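Trichothecene 15-O-acetyltransferase TRI3 (Fusarium sporotrichioides, PDB 3FOT) transfers an acetyl group to the 15-hydroxyl of trichothecene intermediates such as 15-deacetylcalonectrin during biosynthesis of T-2 toxin and related mycotoxins. Local coordinates at residues A38-E43 against S184-W189; L50-I55 against T152-I157; V96-D99 against P103-I106. All coordinates share one frame; numbering follows the deposited sequence.

Interaction 1: A38-E43 against S184-W189; sequences AIVGLE and SNHLFW
Two first torsions set a methyl above a ring: Val40 has CG1 anti to its carbonyl carbon (chi1 -56°), and His186 swings its imidazole to the side opposite the backbone N (chi1 -160°). The result is a CH-pi contact, with Val40 CG1 4.1 Å from the centroid of the His186 ring and 15° off the ring normal, displaced toward the rim over CG and ND1. His186 opens the HxxxDG sequence of the BAHD acyltransferases, whose histidine acts as general base in relatives; the same role is probable here, given the shared motif.

The side chains of Val40 and His186 cross at about a right angle. The second valine branch reaches the backbone of the short 3-10 turn, Val40 CG2 lying 3.7 Å from His186 O and equally close to Leu187 CA. One residue along, Gly41 presents its backbone to the leucine, with Gly41 CA 4.1 Å from Leu187 CD1. The imidazole nitrogens have partners of their own: Tyr51 O holds His186 ND1 through a hydrogen bond, and NE2 makes a weak one to a bound glycerol.

An Asx turn leads into the 3-10 segment: Asn185 OD1, which also accepts from Asn46 ND2, takes a nearly straight hydrogen bond from Leu187 N at 3.0 Å.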
loop_
_atom_site.group_PDB
_atom_site.type_symbol
_atom_site.label_atom_id
_atom_site.label_comp_id
_atom_site.label_asym_id
_atom_site.label_seq_id
_atom_site.Cartn_x
_atom_site.Cartn_y
_atom_site.Cartn_z
ATOM N N ALA A 38 -5.529 -10.220 8.780
ATOM C CA ALA A 38 -6.645 -10.290 9.717
ATOM C C ALA A 38 -7.131 -8.893 10.101
ATOM O O ALA A 38 -8.314 -8.704 10.378
ATOM C CB ALA A 38 -6.237 -11.100 10.946
ATOM N N ILE A 39 -6.213 -7.923 10.131
ATOM C CA ILE A 39 -6.587 -6.538 10.406
ATOM C C ILE A 39 -7.465 -5.997 9.273
ATOM O O ILE A 39 -8.608 -5.568 9.503
ATOM C CB ILE A 39 -5.335 -5.608 10.601
ATOM C CG1 ILE A 39 -4.524 -6.040 11.818
ATOM C CG2 ILE A 39 -5.801 -4.171 10.841
ATOM C CD1 ILE A 39 -3.147 -5.363 11.923
ATOM N N VAL A 40 -6.947 -6.037 8.043
ATOM C CA VAL A 40 -7.682 -5.463 6.915
ATOM C C VAL A 40 -8.906 -6.288 6.520
ATOM O O VAL A 40 -9.831 -5.758 5.889
ATOM C CB VAL A 40 -6.764 -5.182 5.679
ATOM C CG1 VAL A 40 -5.584 -4.256 6.105
ATOM C CG2 VAL A 40 -6.197 -6.481 5.099
ATOM N N GLY A 41 -8.872 -7.576 6.863
ATOM C CA GLY A 41 -9.975 -8.507 6.634
ATOM C C GLY A 41 -11.125 -8.489 7.636
ATOM O O GLY A 41 -12.149 -9.113 7.370
ATOM N N LEU A 42 -10.991 -7.794 8.772
ATOM C CA LEU A 42 -12.108 -7.721 9.752
ATOM C C LEU A 42 -13.423 -7.461 9.032
ATOM O O LEU A 42 -13.562 -6.481 8.302
ATOM C CB LEU A 42 -11.900 -6.643 10.800
ATOM C CG LEU A 42 -10.764 -6.838 11.794
ATOM C CD1 LEU A 42 -10.583 -5.566 12.640
ATOM C CD2 LEU A 42 -11.088 -8.029 12.679
ATOM N N GLU A 43 -14.372 -8.381 9.205
ATOM C CA GLU A 43 -15.599 -8.337 8.406
ATOM C C GLU A 43 -16.280 -6.969 8.396
ATOM O O GLU A 43 -16.616 -6.452 7.325
ATOM C CB GLU A 43 -16.559 -9.458 8.818
ATOM C CG GLU A 43 -17.762 -9.536 7.897
ATOM C CD GLU A 43 -18.636 -10.715 8.163
ATOM O OE1 GLU A 43 -18.376 -11.485 9.122
ATOM O OE2 GLU A 43 -19.598 -10.847 7.403
ATOM N N SER A 184 -8.245 -2.142 -5.248
ATOM C CA SER A 184 -8.030 -3.480 -4.690
ATOM C C SER A 184 -8.516 -3.617 -3.263
ATOM O O SER A 184 -8.356 -2.704 -2.460
ATOM C CB SER A 184 -6.560 -3.896 -4.746
ATOM O OG SER A 184 -6.188 -4.219 -6.073
ATOM N N ASN A 185 -9.127 -4.763 -2.974
ATOM C CA ASN A 185 -9.373 -5.162 -1.600
ATOM C C ASN A 185 -8.007 -5.454 -0.974
ATOM O O ASN A 185 -7.228 -6.269 -1.503
ATOM C CB ASN A 185 -10.251 -6.410 -1.585
ATOM C CG ASN A 185 -10.777 -6.730 -0.199
ATOM O OD1 ASN A 185 -10.041 -6.605 0.813
ATOM N ND2 ASN A 185 -12.028 -7.158 -0.135
ATOM N N HIS A 186 -7.711 -4.773 0.139
ATOM C CA HIS A 186 -6.393 -4.889 0.761
ATOM C C HIS A 186 -6.152 -6.298 1.318
ATOM O O HIS A 186 -5.022 -6.640 1.604
ATOM C CB HIS A 186 -6.254 -3.860 1.877
ATOM C CG HIS A 186 -4.832 -3.556 2.267
ATOM N ND1 HIS A 186 -4.448 -2.322 2.743
ATOM C CD2 HIS A 186 -3.709 -4.313 2.230
ATOM C CE1 HIS A 186 -3.156 -2.344 3.035
ATOM N NE2 HIS A 186 -2.683 -3.540 2.731
ATOM N N LEU A 187 -7.198 -7.115 1.479
ATOM C CA LEU A 187 -6.976 -8.454 2.044
ATOM C C LEU A 187 -5.925 -9.247 1.239
ATOM O O LEU A 187 -5.148 -10.010 1.816
ATOM C CB LEU A 187 -8.308 -9.246 2.105
ATOM C CG LEU A 187 -8.282 -10.640 2.725
ATOM C CD1 LEU A 187 -7.591 -10.638 4.131
ATOM C CD2 LEU A 187 -9.724 -11.171 2.809
ATOM N N PHE A 188 -5.922 -9.086 -0.091
ATOM C CA PHE A 188 -5.208 -10.034 -0.970
ATOM C C PHE A 188 -3.795 -9.593 -1.364
ATOM O O PHE A 188 -3.083 -10.299 -2.126
ATOM C CB PHE A 188 -6.049 -10.312 -2.233
ATOM C CG PHE A 188 -7.482 -10.675 -1.924
ATOM C CD1 PHE A 188 -7.809 -11.887 -1.316
ATOM C CD2 PHE A 188 -8.500 -9.786 -2.197
ATOM C CE1 PHE A 188 -9.151 -12.179 -1.022
ATOM C CE2 PHE A 188 -9.823 -10.074 -1.906
ATOM C CZ PHE A 188 -10.156 -11.264 -1.321
ATOM N N TRP A 189 -3.395 -8.440 -0.838
ATOM C CA TRP A 189 -2.122 -7.812 -1.206
ATOM C C TRP A 189 -1.566 -6.975 -0.090
ATOM O O TRP A 189 -2.309 -6.463 0.728
ATOM C CB TRP A 189 -2.333 -6.805 -2.345
ATOM C CG TRP A 189 -3.295 -7.180 -3.434
ATOM C CD1 TRP A 189 -4.649 -6.909 -3.469
ATOM C CD2 TRP A 189 -2.984 -7.822 -4.668
ATOM N NE1 TRP A 189 -5.183 -7.351 -4.654
ATOM C CE2 TRP A 189 -4.188 -7.917 -5.405
ATOM C CE3 TRP A 189 -1.796 -8.339 -5.234
ATOM C CZ2 TRP A 189 -4.247 -8.499 -6.679
ATOM C CZ3 TRP A 189 -1.864 -8.927 -6.499
ATOM C CH2 TRP A 189 -3.074 -8.996 -7.207
#

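Interaction 2: L50-I55 against T152-I157; sequences LYDLYI and TPSKSI
Asp52 and Ser154 meet side chain to side chain, and their contact has a close flank and a watered one. On the close flank the serine hydroxyl points at one carboxylate oxygen: Ser154 OG donates to Asp52 OD2 across 2.5 Å. The modelled place of OD2 is less sure, so that shortness is doubtful. Both side chains also rest against His183, which packs beside the pair.

Asp52 directly precedes strand 53-61, a member of the mixed six-stranded sheet, whereas Ser154 belongs to the irregular loop between helix 134-147 and strand 158-163. The contact therefore ties the residue before a sheet strand to the loop that leads into strand 158-163. Ser154 OG stands beside its own backbone N (chi1 -59°), and the aspartate carboxylate likewise beside its own, which turns both polar ends into the gap between the chains.

On the looser flank a water replaces direct contact. It donates to Asp52 OD1 at 2.8 Å and accepts from Ser154 N at 2.9 Å, bridging the second carboxylate oxygen to the loop backbone. Asp52 is buried but Ser154 is partly exposed, and its loop neighbours Thr152 and Lys155 are open to solvent.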
loop_
_atom_site.group_PDB
_atom_site.type_symbol
_atom_site.label_atom_id
_atom_site.label_comp_id
_atom_site.label_asym_id
_atom_site.label_seq_id
_atom_site.Cartn_x
_atom_site.Cartn_y
_atom_site.Cartn_z
ATOM N N LEU A 50 -12.901 -0.291 4.301
ATOM C CA LEU A 50 -12.209 0.650 5.172
ATOM C C LEU A 50 -10.708 0.699 4.933
ATOM O O LEU A 50 -10.115 1.724 5.209
ATOM C CB LEU A 50 -12.503 0.406 6.660
ATOM C CG LEU A 50 -13.950 0.638 7.140
ATOM C CD1 LEU A 50 -13.949 0.731 8.660
ATOM C CD2 LEU A 50 -14.556 1.873 6.487
ATOM N N TYR A 51 -10.106 -0.386 4.448
ATOM C CA TYR A 51 -8.655 -0.384 4.133
ATOM C C TYR A 51 -8.321 -0.583 2.640
ATOM O O TYR A 51 -7.202 -0.980 2.319
ATOM C CB TYR A 51 -7.905 -1.486 4.903
ATOM C CG TYR A 51 -7.888 -1.349 6.410
ATOM C CD1 TYR A 51 -6.843 -0.694 7.048
ATOM C CD2 TYR A 51 -8.901 -1.897 7.190
ATOM C CE1 TYR A 51 -6.804 -0.585 8.444
ATOM C CE2 TYR A 51 -8.876 -1.802 8.576
ATOM C CZ TYR A 51 -7.828 -1.136 9.195
ATOM O OH TYR A 51 -7.791 -1.006 10.576
ATOM N N ASP A 52 -9.273 -0.319 1.750
ATOM C CA ASP A 52 -9.098 -0.619 0.320
ATOM C C ASP A 52 -7.887 0.148 -0.235
ATOM O O ASP A 52 -7.620 1.290 0.177
ATOM C CB ASP A 52 -10.349 -0.233 -0.482
ATOM C CG ASP A 52 -11.425 -1.323 -0.499
ATOM O OD1 ASP A 52 -11.436 -2.224 0.380
ATOM O OD2 ASP A 52 -12.289 -1.283 -1.410
ATOM N N LEU A 53 -7.185 -0.491 -1.164
ATOM C CA LEU A 53 -6.023 0.092 -1.845
ATOM C C LEU A 53 -6.463 0.683 -3.162
ATOM O O LEU A 53 -7.257 0.070 -3.878
ATOM C CB LEU A 53 -4.998 -1.004 -2.177
ATOM C CG LEU A 53 -4.511 -1.943 -1.087
ATOM C CD1 LEU A 53 -3.728 -3.086 -1.715
ATOM C CD2 LEU A 53 -3.658 -1.121 -0.169
ATOM N N TYR A 54 -5.970 1.875 -3.484
ATOM C CA TYR A 54 -6.148 2.415 -4.828
ATOM C C TYR A 54 -4.797 2.890 -5.329
ATOM O O TYR A 54 -4.023 3.498 -4.573
ATOM C CB TYR A 54 -7.071 3.617 -4.827
ATOM C CG TYR A 54 -8.509 3.358 -4.472
ATOM C CD1 TYR A 54 -9.472 3.287 -5.479
ATOM C CD2 TYR A 54 -8.915 3.227 -3.140
ATOM C CE1 TYR A 54 -10.809 3.101 -5.183
ATOM C CE2 TYR A 54 -10.271 3.036 -2.825
ATOM C CZ TYR A 54 -11.202 2.972 -3.860
ATOM O OH TYR A 54 -12.544 2.820 -3.642
ATOM N N ILE A 55 -4.528 2.616 -6.597
ATOM C CA ILE A 55 -3.324 3.148 -7.265
ATOM C C ILE A 55 -3.795 3.973 -8.470
ATOM O O ILE A 55 -4.479 3.458 -9.347
ATOM C CB ILE A 55 -2.351 2.016 -7.682
ATOM C CG1 ILE A 55 -1.897 1.225 -6.435
ATOM C CG2 ILE A 55 -1.077 2.596 -8.408
ATOM C CD1 ILE A 55 -1.324 -0.191 -6.768
ATOM N N THR A 152 -20.772 -4.668 0.858
ATOM C CA THR A 152 -20.206 -5.772 0.093
ATOM C C THR A 152 -18.690 -5.540 -0.044
ATOM O O THR A 152 -18.303 -4.435 -0.425
ATOM C CB THR A 152 -20.801 -5.799 -1.327
ATOM O OG1 THR A 152 -22.234 -5.920 -1.253
ATOM C CG2 THR A 152 -20.242 -6.972 -2.142
ATOM N N PRO A 153 -17.852 -6.567 0.236
ATOM C CA PRO A 153 -16.369 -6.447 0.082
ATOM C C PRO A 153 -15.954 -6.198 -1.347
ATOM O O PRO A 153 -16.558 -6.722 -2.274
ATOM C CB PRO A 153 -15.817 -7.812 0.519
ATOM C CG PRO A 153 -16.985 -8.668 0.806
ATOM C CD PRO A 153 -18.251 -7.886 0.740
ATOM N N SER A 154 -14.915 -5.391 -1.521
ATOM C CA SER A 154 -14.388 -5.122 -2.852
ATOM C C SER A 154 -13.746 -6.341 -3.508
ATOM O O SER A 154 -13.218 -7.249 -2.847
ATOM C CB SER A 154 -13.390 -3.973 -2.776
ATOM O OG SER A 154 -14.075 -2.831 -2.261
ATOM N N LYS A 155 -13.773 -6.339 -4.838
ATOM C CA LYS A 155 -13.027 -7.327 -5.595
ATOM C C LYS A 155 -11.522 -7.248 -5.307
ATOM O O LYS A 155 -10.998 -6.205 -4.919
ATOM C CB LYS A 155 -13.244 -7.082 -7.082
ATOM C CG LYS A 155 -14.638 -7.426 -7.586
ATOM C CD LYS A 155 -14.609 -7.291 -9.105
ATOM C CE LYS A 155 -16.016 -7.408 -9.666
ATOM N NZ LYS A 155 -15.952 -7.318 -11.140
ATOM N N SER A 156 -10.803 -8.339 -5.527
ATOM C CA SER A 156 -9.363 -8.289 -5.325
ATOM C C SER A 156 -8.710 -7.184 -6.166
ATOM O O SER A 156 -7.828 -6.462 -5.677
ATOM C CB SER A 156 -8.700 -9.638 -5.632
ATOM O OG SER A 156 -7.287 -9.510 -5.532
ATOM N N ILE A 157 -9.138 -7.056 -7.423
ATOM C CA ILE A 157 -8.667 -5.925 -8.239
ATOM C C ILE A 157 -9.646 -5.604 -9.371
ATOM O O ILE A 157 -10.261 -6.509 -9.980
ATOM C CB ILE A 157 -7.224 -6.122 -8.778
ATOM C CG1 ILE A 157 -6.640 -4.772 -9.232
ATOM C CG2 ILE A 157 -7.173 -7.189 -9.868
ATOM C CD1 ILE A 157 -5.146 -4.848 -9.610
HETATM O O HOH W 1 -13.307 -4.278 0.604
#

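Interaction 3: V96-D99 against P103-I106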
loop_
_atom_site.group_PDB
_atom_site.type_symbol
_atom_site.label_atom_id
_atom_site.label_comp_id
_atom_site.label_asym_id
_atom_site.label_seq_id
_atom_site.Cartn_x
_atom_site.Cartn_y
_atom_site.Cartn_z
ATOM N N VAL A 96 -13.229 -13.392 -0.565
ATOM C CA VAL A 96 -13.211 -13.397 0.875
ATOM C C VAL A 96 -14.535 -13.887 1.420
ATOM O O VAL A 96 -15.604 -13.592 0.858
ATOM C CB VAL A 96 -12.915 -11.989 1.445
ATOM C CG1 VAL A 96 -13.995 -10.982 1.078
ATOM C CG2 VAL A 96 -12.769 -12.053 2.975
ATOM N N SER A 97 -14.455 -14.619 2.524
ATOM C CA SER A 97 -15.641 -14.991 3.298
ATOM C C SER A 97 -15.305 -14.975 4.772
ATOM O O SER A 97 -14.129 -14.884 5.163
ATOM C CB SER A 97 -16.147 -16.392 2.919
ATOM O OG SER A 97 -15.203 -17.412 3.164
ATOM N N TRP A 98 -16.342 -15.090 5.595
ATOM C CA TRP A 98 -16.120 -15.103 7.013
ATOM C C TRP A 98 -16.976 -16.169 7.659
ATOM O O TRP A 98 -18.081 -16.484 7.176
ATOM C CB TRP A 98 -16.500 -13.771 7.652
ATOM C CG TRP A 98 -15.640 -12.629 7.242
ATOM C CD1 TRP A 98 -14.489 -12.211 7.848
ATOM C CD2 TRP A 98 -15.838 -11.773 6.107
ATOM N NE1 TRP A 98 -13.973 -11.112 7.177
ATOM C CE2 TRP A 98 -14.774 -10.831 6.104
ATOM C CE3 TRP A 98 -16.827 -11.689 5.107
ATOM C CZ2 TRP A 98 -14.666 -9.822 5.139
ATOM C CZ3 TRP A 98 -16.713 -10.680 4.136
ATOM C CH2 TRP A 98 -15.628 -9.771 4.158
ATOM N N ASP A 99 -16.478 -16.681 8.771
ATOM C CA ASP A 99 -17.382 -17.309 9.748
ATOM C C ASP A 99 -17.452 -16.436 10.989
ATOM O O ASP A 99 -17.403 -15.204 10.894
ATOM C CB ASP A 99 -16.983 -18.757 10.044
ATOM C CG ASP A 99 -15.541 -18.904 10.472
ATOM O OD1 ASP A 99 -14.929 -17.946 11.012
ATOM O OD2 ASP A 99 -15.022 -20.003 10.283
ATOM N N PRO A 103 -10.411 -13.656 12.004
ATOM C CA PRO A 103 -9.721 -13.753 10.714
ATOM C C PRO A 103 -10.596 -14.206 9.540
ATOM O O PRO A 103 -11.361 -15.184 9.627
ATOM C CB PRO A 103 -8.537 -14.700 10.989
ATOM C CG PRO A 103 -8.919 -15.436 12.253
ATOM C CD PRO A 103 -9.840 -14.588 13.010
ATOM N N ALA A 104 -10.514 -13.413 8.474
ATOM C CA ALA A 104 -11.165 -13.707 7.203
ATOM C C ALA A 104 -10.669 -15.011 6.599
ATOM O O ALA A 104 -9.580 -15.497 6.922
ATOM C CB ALA A 104 -10.876 -12.583 6.223
ATOM N N ILE A 105 -11.458 -15.555 5.671
ATOM C CA ILE A 105 -11.044 -16.742 4.934
ATOM C C ILE A 105 -10.803 -16.342 3.482
ATOM O O ILE A 105 -11.614 -15.669 2.884
ATOM C CB ILE A 105 -12.116 -17.854 5.006
ATOM C CG1 ILE A 105 -12.387 -18.246 6.465
ATOM C CG2 ILE A 105 -11.711 -19.070 4.141
ATOM C CD1 ILE A 105 -13.738 -19.005 6.639
ATOM N N ILE A 106 -9.657 -16.725 2.950
ATOM C CA ILE A 106 -9.310 -16.383 1.570
ATOM C C ILE A 106 -9.485 -17.614 0.695
ATOM O O ILE A 106 -8.901 -18.675 0.965
ATOM C CB ILE A 106 -7.835 -15.895 1.451
ATOM C CG1 ILE A 106 -7.675 -14.559 2.197
ATOM C CG2 ILE A 106 -7.390 -15.806 -0.033
ATOM C CD1 ILE A 106 -6.239 -14.072 2.398
HETATM O O HOH W 2 -13.361 -17.180 1.236
#
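The indole of Trp98 carries Val96 CG2 on one face, 3.6 Å above the plane and shifted toward the rim, while Ala104 CB of the facing chain approaches obliquely, 3.6 Å from Trp98 NE1. The same methyl reaches Val96, with Ala104 CB 3.8 Å from Val96 CG2, so valine, alanine and indole form one apolar cluster, the indole N-H being bonded to Gly41 O. The Asp99 side chain runs roughly perpendicular to that of Ile105, and Asp99 OD2 comes within 4.0 Å of Ile105 CD1; its stronger tie is a salt bridge to Arg32.

Behind the side chains lies a beta hairpin. Ser97 and Ile105 are an antiparallel hydrogen-bonded pair: Ile105 N gives to Ser97 O at 2.8 Å, and Ser97 N returns the bond to Ile105 O at 3.1 Å. Val96 and Ile106 form the next, non-hydrogen-bonded pair. Ile105 O also receives a bond from a water that is hydrogen-bonded to Ser97 OG. With chi1 at 61°, that hydroxyl leans over the isoleucine, Ser97 OG being 3.6 Å from Ile105 CB.

In the four-stranded antiparallel sheet, strand 95-97 is an outermost strand, and strand 105-109 is sandwiched between it and strand 28-32. Val96 and Trp98 pack against helix 43-46, both on Asn46 and Trp98 also on Glu43, while Ile105 packs on Gln30 and Arg32.

Overall arrangement
Interaction 1 lies between the other two, its centre about 8 Å from that of interaction 2 and about 10 Å from that of interaction 3. Along the chain the contacts are nested, interaction 3 within the loop closed by interaction 2, and that within the loop closed by interaction 1. Asn185 ND2 to Ser154 O (3.0 Å) and Ser184 N to Leu53 O (2.8 Å) join interactions 1 and 2; Gly41 O meets Trp98 NE1 at 2.7 Å to join 1 and 3. Pro153 packs on Val96 and Trp98, linking 2 with 3. Of the three, interaction 1 lies nearest His414, which binds 15-deacetylcalonectrin: the Val40 side chain is about 9 Å from that of His414.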